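Local coordinates for protein DnaJ homolog subfamily C member 27-A (Xenopus laevis, PDB 6JMG) that binds GTP as a Rab-family small GTPase that also carries a DnaJ domain, and is possibly involved in regulating the MEK/ERK pathway, at residues 150-153 and 157-160. Numbering follows the deposited sequence.
Sequences RLWS and GFLY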
loop_
_atom_site.group_PDB
_atom_site.type_symbol
_atom_site.label_atom_id
_atom_site.label_comp_id
_atom_site.label_asym_id
_atom_site.label_seq_id
_atom_site.Cartn_x
_atom_site.Cartn_y
_atom_site.Cartn_z
ATOM N N ARG A 150 9.510 -9.476 -7.725
ATOM C CA ARG A 150 8.578 -10.191 -6.865
ATOM C C ARG A 150 8.907 -9.939 -5.401
ATOM O O ARG A 150 8.006 -9.780 -4.570
ATOM C CB ARG A 150 8.585 -11.687 -7.180
ATOM C CG ARG A 150 7.436 -12.409 -6.508
ATOM C CD ARG A 150 7.391 -13.893 -6.819
ATOM N NE ARG A 150 6.962 -14.189 -8.183
ATOM C CZ ARG A 150 5.704 -14.121 -8.604
ATOM N NH1 ARG A 150 4.726 -13.746 -7.771
ATOM N NH2 ARG A 150 5.426 -14.412 -9.871
ATOM N N LEU A 151 10.195 -9.854 -5.076
ATOM C CA LEU A 151 10.571 -9.642 -3.687
ATOM C C LEU A 151 10.219 -8.235 -3.234
ATOM O O LEU A 151 9.703 -8.044 -2.128
ATOM C CB LEU A 151 12.069 -9.877 -3.497
ATOM C CG LEU A 151 12.487 -9.667 -2.046
ATOM C CD1 LEU A 151 11.920 -10.786 -1.195
ATOM C CD2 LEU A 151 13.975 -9.573 -1.892
ATOM N N TRP A 152 10.462 -7.243 -4.082
ATOM C CA TRP A 152 10.127 -5.881 -3.704
ATOM C C TRP A 152 8.629 -5.737 -3.535
ATOM O O TRP A 152 8.160 -5.120 -2.575
ATOM C CB TRP A 152 10.666 -4.923 -4.753
ATOM C CG TRP A 152 10.445 -3.488 -4.466
ATOM C CD1 TRP A 152 11.328 -2.632 -3.902
ATOM C CD2 TRP A 152 9.277 -2.715 -4.780
ATOM N NE1 TRP A 152 10.788 -1.372 -3.821
ATOM C CE2 TRP A 152 9.528 -1.393 -4.357
ATOM C CE3 TRP A 152 8.044 -3.014 -5.378
ATOM C CZ2 TRP A 152 8.589 -0.365 -4.500
ATOM C CZ3 TRP A 152 7.107 -1.991 -5.513
ATOM C CH2 TRP A 152 7.390 -0.680 -5.076
ATOM N N SER A 153 7.868 -6.366 -4.427
ATOM C CA SER A 153 6.415 -6.285 -4.383
ATOM C C SER A 153 5.849 -7.114 -3.233
ATOM O O SER A 153 5.098 -6.605 -2.393
ATOM C CB SER A 153 5.841 -6.752 -5.718
ATOM O OG SER A 153 6.462 -6.072 -6.788
ATOM N N GLY A 157 3.315 -6.613 0.651
ATOM C CA GLY A 157 1.910 -6.957 0.557
ATOM C C GLY A 157 1.283 -6.711 -0.798
ATOM O O GLY A 157 0.056 -6.761 -0.914
ATOM N N PHE A 158 2.083 -6.449 -1.824
ATOM C CA PHE A 158 1.575 -6.177 -3.159
ATOM C C PHE A 158 1.434 -7.474 -3.964
ATOM O O PHE A 158 2.073 -8.487 -3.682
ATOM C CB PHE A 158 2.519 -5.233 -3.901
ATOM C CG PHE A 158 2.749 -3.910 -3.213
ATOM C CD1 PHE A 158 1.878 -3.444 -2.236
ATOM C CD2 PHE A 158 3.849 -3.119 -3.564
ATOM C CE1 PHE A 158 2.086 -2.198 -1.624
ATOM C CE2 PHE A 158 4.079 -1.876 -2.954
ATOM C CZ PHE A 158 3.200 -1.419 -1.983
ATOM N N LEU A 159 0.580 -7.434 -4.975
ATOM C CA LEU A 159 0.555 -8.486 -5.976
ATOM C C LEU A 159 1.629 -8.203 -7.013
ATOM O O LEU A 159 1.974 -7.047 -7.269
ATOM C CB LEU A 159 -0.812 -8.579 -6.651
ATOM C CG LEU A 159 -1.993 -8.764 -5.706
ATOM C CD1 LEU A 159 -3.284 -8.875 -6.477
ATOM C CD2 LEU A 159 -1.755 -10.013 -4.887
ATOM N N TYR A 160 2.159 -9.267 -7.614
ATOM C CA TYR A 160 3.223 -9.141 -8.602
ATOM C C TYR A 160 2.852 -9.926 -9.840
ATOM O O TYR A 160 2.408 -11.074 -9.744
ATOM C CB TYR A 160 4.555 -9.646 -8.075
ATOM C CG TYR A 160 5.648 -9.626 -9.118
ATOM C CD1 TYR A 160 6.379 -8.467 -9.366
ATOM C CD2 TYR A 160 5.953 -10.759 -9.855
ATOM C CE1 TYR A 160 7.396 -8.450 -10.318
ATOM C CE2 TYR A 160 6.973 -10.749 -10.817
ATOM C CZ TYR A 160 7.688 -9.597 -11.040
ATOM O OH TYR A 160 8.684 -9.579 -11.991
#
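Tyr-160 lays one ring face under the helix at Arg-150: CB of Arg-150 stands 4.0 Å from the ring centroid and only 18° off the ring normal, the geometry of a CH-pi contact. The Arg-150 chain then bends at chi3 (-72°), which brings its guanidinium to the rim of the tyrosine, where CD2 lies over the centre of the group, 3.6 Å from CZ; the two planes are 70° apart, so this is no parallel stack. At another point of the ring edge, Ser-153 OG, hydrogen-bonded to Gly-149 O, comes within 3.5 Å of Tyr-160 CD1; Tyr-160 OH bonds to Glu-162 OE1. With an alanine here, Arg-150 CB is likely to lose the face it rests on and Glu-162 its hydroxyl partner. Trp-152 CZ3 meets the Phe-158 ring at its edge, 4.0 Å from CD2, the pair oblique with centroids 5.9 Å apart. Ser-153, Phe-158 and Tyr-160 are buried; the solvent side is at partly exposed Arg-150, its guanidinium held by salt bridges to Glu-146 and Glu-154. Phe-158 N donates to Ser-153 O (3.1 Å) and Gly-157 N to Glu-154 O, with Gly-157, at positive phi, as C-prime residue: a Schellman motif ends helix 146-154 before edge strand 159-163, completing with strand 128-134 a beta-alpha-beta unit of the Ras-like P-loop GTPase fold.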